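Local coordinates for serine-rich secreted cell wall anchored (LPXTG-motif ) protein (Lactobacillus reuteri ATCC 53608, PDB 5NXK) that probably serves as a cell-wall-anchored adhesin, its beta-solenoid mediating attachment of the gut bacterium to its surroundings, at residues S5-L10 with L30-T35; A119-L124 with P195-I200. All coordinates share one frame; numbering follows the deposited sequence.

Contact 1 (S5-L10 with L30-T35); sequences SNEEEL and LNNAIT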
loop_
_atom_site.group_PDB
_atom_site.type_symbol
_atom_site.label_atom_id
_atom_site.label_comp_id
_atom_site.label_asym_id
_atom_site.label_seq_id
_atom_site.Cartn_x
_atom_site.Cartn_y
_atom_site.Cartn_z
ATOM N N SER A 5 11.071 -5.113 -23.754
ATOM C CA SER A 5 10.576 -3.935 -24.446
ATOM C C SER A 5 9.077 -3.961 -24.730
ATOM O O SER A 5 8.539 -3.000 -25.292
ATOM C CB SER A 5 11.325 -3.765 -25.771
ATOM O OG SER A 5 12.693 -3.491 -25.534
ATOM N N ASN A 6 8.399 -5.041 -24.349
ATOM C CA ASN A 6 6.959 -5.112 -24.585
ATOM C C ASN A 6 6.277 -6.137 -23.695
ATOM O O ASN A 6 6.931 -6.803 -22.899
ATOM C CB ASN A 6 6.674 -5.417 -26.061
ATOM C CG ASN A 6 7.268 -6.739 -26.508
ATOM O OD1 ASN A 6 7.176 -7.750 -25.807
ATOM N ND2 ASN A 6 7.902 -6.734 -27.675
ATOM N N GLU A 7 4.958 -6.254 -23.841
ATOM C CA GLU A 7 4.166 -7.103 -22.962
ATOM C C GLU A 7 4.627 -8.554 -22.991
ATOM O O GLU A 7 4.815 -9.164 -21.944
ATOM C CB GLU A 7 2.679 -7.007 -23.322
ATOM C CG GLU A 7 1.801 -7.981 -22.543
ATOM C CD GLU A 7 0.319 -7.623 -22.599
ATOM O OE1 GLU A 7 -0.089 -6.835 -23.484
ATOM O OE2 GLU A 7 -0.437 -8.108 -21.728
ATOM N N GLU A 8 4.816 -9.109 -24.185
ATOM C CA GLU A 8 5.197 -10.515 -24.305
ATOM C C GLU A 8 6.577 -10.784 -23.702
ATOM O O GLU A 8 6.777 -11.807 -23.038
ATOM C CB GLU A 8 5.176 -10.959 -25.772
ATOM C CG GLU A 8 3.782 -11.159 -26.351
ATOM C CD GLU A 8 2.886 -12.031 -25.477
ATOM O OE1 GLU A 8 3.290 -13.164 -25.134
ATOM O OE2 GLU A 8 1.767 -11.581 -25.137
ATOM N N GLU A 9 7.524 -9.870 -23.910
ATOM C CA GLU A 9 8.852 -10.059 -23.319
ATOM C C GLU A 9 8.806 -9.919 -21.790
ATOM O O GLU A 9 9.462 -10.680 -21.063
ATOM C CB GLU A 9 9.855 -9.064 -23.915
ATOM C CG GLU A 9 10.181 -9.314 -25.393
ATOM C CD GLU A 9 11.028 -8.215 -26.041
ATOM O OE1 GLU A 9 11.342 -7.202 -25.384
ATOM O OE2 GLU A 9 11.392 -8.376 -27.228
ATOM N N LEU A 10 8.024 -8.963 -21.298
ATOM C CA LEU A 10 7.913 -8.794 -19.848
ATOM C C LEU A 10 7.270 -10.032 -19.224
ATOM O O LEU A 10 7.717 -10.529 -18.189
ATOM C CB LEU A 10 7.108 -7.545 -19.492
ATOM C CG LEU A 10 6.998 -7.257 -17.989
ATOM C CD1 LEU A 10 8.392 -7.115 -17.358
ATOM C CD2 LEU A 10 6.162 -6.005 -17.743
ATOM N N LEU A 30 0.296 -3.236 -20.879
ATOM C CA LEU A 30 -0.204 -4.584 -20.645
ATOM C C LEU A 30 -1.708 -4.674 -20.899
ATOM O O LEU A 30 -2.506 -4.049 -20.192
ATOM C CB LEU A 30 0.100 -5.036 -19.209
ATOM C CG LEU A 30 1.543 -4.903 -18.713
ATOM C CD1 LEU A 30 1.645 -5.314 -17.247
ATOM C CD2 LEU A 30 2.480 -5.730 -19.571
ATOM N N ASN A 31 -2.091 -5.456 -21.904
ATOM C CA ASN A 31 -3.502 -5.709 -22.180
ATOM C C ASN A 31 -4.025 -6.873 -21.343
ATOM O O ASN A 31 -5.235 -7.057 -21.177
ATOM C CB ASN A 31 -3.709 -5.989 -23.667
ATOM C CG ASN A 31 -3.298 -4.814 -24.539
ATOM O OD1 ASN A 31 -2.351 -4.907 -25.318
ATOM N ND2 ASN A 31 -3.995 -3.693 -24.390
ATOM N N ASN A 32 -3.097 -7.642 -20.790
ATOM C CA ASN A 32 -3.457 -8.766 -19.942
ATOM C C ASN A 32 -2.718 -8.698 -18.609
ATOM O O ASN A 32 -1.662 -8.074 -18.519
ATOM C CB ASN A 32 -3.112 -10.067 -20.660
ATOM C CG ASN A 32 -3.854 -10.215 -21.965
ATOM O OD1 ASN A 32 -5.054 -10.474 -21.985
ATOM N ND2 ASN A 32 -3.147 -9.995 -23.072
ATOM N N ALA A 33 -3.271 -9.330 -17.579
ATOM C CA ALA A 33 -2.548 -9.494 -16.323
ATOM C C ALA A 33 -1.473 -10.558 -16.512
ATOM O O ALA A 33 -1.667 -11.508 -17.262
ATOM C CB ALA A 33 -3.493 -9.882 -15.184
ATOM N N ILE A 34 -0.345 -10.396 -15.832
ATOM C CA ILE A 34 0.716 -11.399 -15.848
ATOM C C ILE A 34 0.741 -12.130 -14.508
ATOM O O ILE A 34 0.895 -11.494 -13.472
ATOM C CB ILE A 34 2.093 -10.758 -16.095
ATOM C CG1 ILE A 34 2.175 -10.157 -17.497
ATOM C CG2 ILE A 34 3.196 -11.781 -15.907
ATOM C CD1 ILE A 34 3.422 -9.316 -17.711
ATOM N N THR A 35 0.608 -13.454 -14.516
ATOM C CA THR A 35 0.620 -14.204 -13.261
ATOM C C THR A 35 1.982 -14.824 -12.970
ATOM O O THR A 35 2.593 -15.442 -13.833
ATOM C CB THR A 35 -0.441 -15.329 -13.248
ATOM O OG1 THR A 35 -1.757 -14.758 -13.292
ATOM C CG2 THR A 35 -0.317 -16.168 -11.982
#
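The carboxylate of Glu-7, in the first turn of the helix, grips two successive backbone N-H groups in the turn after Leu-30. Asn-31 N reaches OE1 of Glu-7 at 2.9 Å in a nearly straight bond (174°), arriving from above the carboxylate plane. Asn-32 N donates to Glu-7 OE2, which accepts through its syn lone pair at 2.9 Å, with a more bent N-H angle of 146°. Glutamate suits the place because its chain, CG anti to the backbone N (chi1 174°) and extended beyond, spans the gap and brings one oxygen to each donor.

At the helix start, Asn-6 is the N-cap: its short amide accepts, through OD1, from Glu-9 N at 2.9 Å, a first-turn N-H without an intrahelical partner. Glu-9 OE1 reaches back to Ser-5 N, 2.7 Å away.

Beneath the polar grip the contact is aliphatic, and branched Leu and Ile suit this buried layer. Leu-30 CD2 packs 3.8 Å from Glu-7 CG, the side chains crossing obliquely. Leu-10 crosses Leu-30 and Ile-34 at about right angles, its CD2 4.1 Å from Leu-30 CD2 and its CG 4.1 Å from Ile-34 CD1.

Helix 7-14 thus lies against strands 28-30 and 34-36, each outermost in its sheet, as a helical cap does at the N-terminal end of a pectate-lyase-like beta-solenoid. Ile-34 also touches Leu-14 of the helix, and Leu-10 touches Val-4 of strand 3-4.

Contact 2 (A119-L124 with P195-I200); sequences AGVKTL and PSTSGI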
loop_
_atom_site.group_PDB
_atom_site.type_symbol
_atom_site.label_atom_id
_atom_site.label_comp_id
_atom_site.label_asym_id
_atom_site.label_seq_id
_atom_site.Cartn_x
_atom_site.Cartn_y
_atom_site.Cartn_z
ATOM N N ALA A 119 -4.148 -15.001 4.395
ATOM C CA ALA A 119 -3.069 -15.915 4.049
ATOM C C ALA A 119 -1.734 -15.472 4.639
ATOM O O ALA A 119 -1.670 -14.969 5.770
ATOM C CB ALA A 119 -2.962 -16.043 2.527
ATOM N N GLY A 120 -0.665 -15.649 3.866
ATOM C CA GLY A 120 0.668 -15.339 4.351
ATOM C C GLY A 120 0.943 -13.849 4.475
ATOM O O GLY A 120 0.134 -13.009 4.039
ATOM N N VAL A 121 2.111 -13.521 5.025
ATOM C CA VAL A 121 2.457 -12.126 5.321
ATOM C C VAL A 121 2.607 -11.312 4.051
ATOM O O VAL A 121 3.393 -11.665 3.168
ATOM C CB VAL A 121 3.760 -12.033 6.150
ATOM C CG1 VAL A 121 4.167 -10.575 6.373
ATOM C CG2 VAL A 121 3.588 -12.760 7.482
ATOM N N LYS A 122 1.838 -10.220 3.973
ATOM C CA LYS A 122 1.870 -9.303 2.834
ATOM C C LYS A 122 2.481 -7.960 3.224
ATOM O O LYS A 122 1.945 -7.244 4.084
ATOM C CB LYS A 122 0.464 -9.083 2.273
ATOM C CG LYS A 122 -0.320 -10.367 2.063
ATOM C CD LYS A 122 0.414 -11.298 1.102
ATOM C CE LYS A 122 -0.508 -12.434 0.612
ATOM N NZ LYS A 122 0.274 -13.472 -0.125
ATOM N N THR A 123 3.581 -7.628 2.560
ATOM C CA THR A 123 4.365 -6.450 2.877
ATOM C C THR A 123 4.594 -5.560 1.653
ATOM O O THR A 123 4.998 -6.039 0.591
ATOM C CB THR A 123 5.744 -6.856 3.465
ATOM O OG1 THR A 123 5.549 -7.720 4.597
ATOM C CG2 THR A 123 6.532 -5.631 3.899
ATOM N N LEU A 124 4.362 -4.261 1.824
ATOM C CA LEU A 124 4.722 -3.263 0.824
ATOM C C LEU A 124 5.767 -2.323 1.397
ATOM O O LEU A 124 5.514 -1.612 2.375
ATOM C CB LEU A 124 3.496 -2.469 0.373
ATOM C CG LEU A 124 3.757 -1.278 -0.562
ATOM C CD1 LEU A 124 4.299 -1.771 -1.914
ATOM C CD2 LEU A 124 2.483 -0.468 -0.766
ATOM N N PRO A 195 -8.315 -16.411 8.583
ATOM C CA PRO A 195 -7.268 -17.412 8.342
ATOM C C PRO A 195 -5.853 -16.843 8.105
ATOM O O PRO A 195 -4.966 -17.611 7.751
ATOM C CB PRO A 195 -7.758 -18.114 7.057
ATOM C CG PRO A 195 -9.200 -17.732 6.916
ATOM C CD PRO A 195 -9.271 -16.336 7.471
ATOM N N SER A 196 -5.634 -15.560 8.374
ATOM C CA SER A 196 -4.300 -14.944 8.262
ATOM C C SER A 196 -3.245 -15.706 9.062
ATOM O O SER A 196 -3.516 -16.164 10.170
ATOM C CB SER A 196 -4.348 -13.483 8.738
ATOM O OG SER A 196 -3.045 -12.930 8.892
ATOM N N THR A 197 -2.038 -15.823 8.529
ATOM C CA THR A 197 -1.006 -16.499 9.287
ATOM C C THR A 197 -0.506 -15.647 10.453
ATOM O O THR A 197 0.012 -16.194 11.410
ATOM C CB THR A 197 0.219 -16.855 8.432
ATOM O OG1 THR A 197 0.806 -15.641 7.944
ATOM C CG2 THR A 197 -0.153 -17.769 7.250
ATOM N N SER A 198 -0.673 -14.324 10.396
ATOM C CA SER A 198 -0.102 -13.479 11.463
ATOM C C SER A 198 -1.089 -12.614 12.228
ATOM O O SER A 198 -0.896 -12.392 13.424
ATOM C CB SER A 198 0.993 -12.565 10.891
ATOM O OG SER A 198 0.440 -11.525 10.091
ATOM N N GLY A 199 -2.122 -12.101 11.563
ATOM C CA GLY A 199 -3.072 -11.231 12.237
ATOM C C GLY A 199 -2.486 -9.899 12.690
ATOM O O GLY A 199 -3.038 -9.219 13.564
ATOM N N ILE A 200 -1.386 -9.507 12.065
ATOM C CA ILE A 200 -0.682 -8.272 12.410
ATOM C C ILE A 200 -0.777 -7.262 11.269
ATOM O O ILE A 200 -0.526 -7.611 10.114
ATOM C CB ILE A 200 0.803 -8.551 12.701
ATOM C CG1 ILE A 200 0.930 -9.502 13.896
ATOM C CG2 ILE A 200 1.581 -7.246 12.951
ATOM C CD1 ILE A 200 2.343 -10.046 14.083
HETATM O O HOH W 1 -0.220 -12.965 7.729
HETATM O O HOH W 2 3.249 -15.987 6.380
#
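Ala-119 makes the direct link through its carbonyl oxygen. Thr-197 N donates to Ala-119 O at 2.9 Å in a nearly straight bond (170°), although the donor sits above the carbonyl plane. Water 1 can donate to the same oxygen, but its two protons are contested by other acceptors. The methyl of Thr-197 covers this carbonyl, with CG2 3.5 Å from Ala-119 O; the CB of Ala-119 points away from the loop.

At Gly-120 the chain passes beside the threonine hydroxyl, Thr-197 OG1 lying 3.6 Å from Gly-120 CA, which glycine leaves bare. The hydroxyl occupies the crowded position between backbone N and carbonyl carbon (chi1 62°), which brings it within bonding distance of both waters.

Val-121 is joined through water 2, which accepts from Val-121 N at 3.0 Å and bonds Thr-197 OG1 at 2.9 Å. Val-121 CG2 crosses the threonine side chain and comes loosely to Ser-198 OG, at 4.3 Å. Water 1 bonds both Thr-197 OG1, at 2.9 Å, and Ser-198 OG, at 2.8 Å. Within the loop, Ser-196 OG accepts from Gly-199 N, an ST motif that shapes the turn, and Gly-199 has the positive phi that glycine readily adopts.

From Lys-122 onward the strand leaves the loop, and the lysine NZ forms a salt bridge with Asp-98. With one direct hydrogen bond, two bridging waters and little apolar contact, this is a hydrated surface junction, in which small hydroxyl residues let water complete the fit.

In the fold
Contact 1 is complete well before contact 2 begins along the chain; their centres are 28 Å apart and their nearest atoms about 12 Å, so the two do not meet. Contact 1 lies at the N-terminal end of the solenoid, where helix 7-14 meets the first strands of two parallel sheets. Contact 2 lies farther along. There the loop leading into strand 122-127 meets the loop leading into strand 200-205, two strands on in the same long sheet, with strand 168-171 between them in the order. One contact therefore finishes an end of the stack of coils, whereas the other ties loops along its side. Both belong to this probable adhesin's elongated beta-solenoid, consistent with a pectate-lyase-like fold.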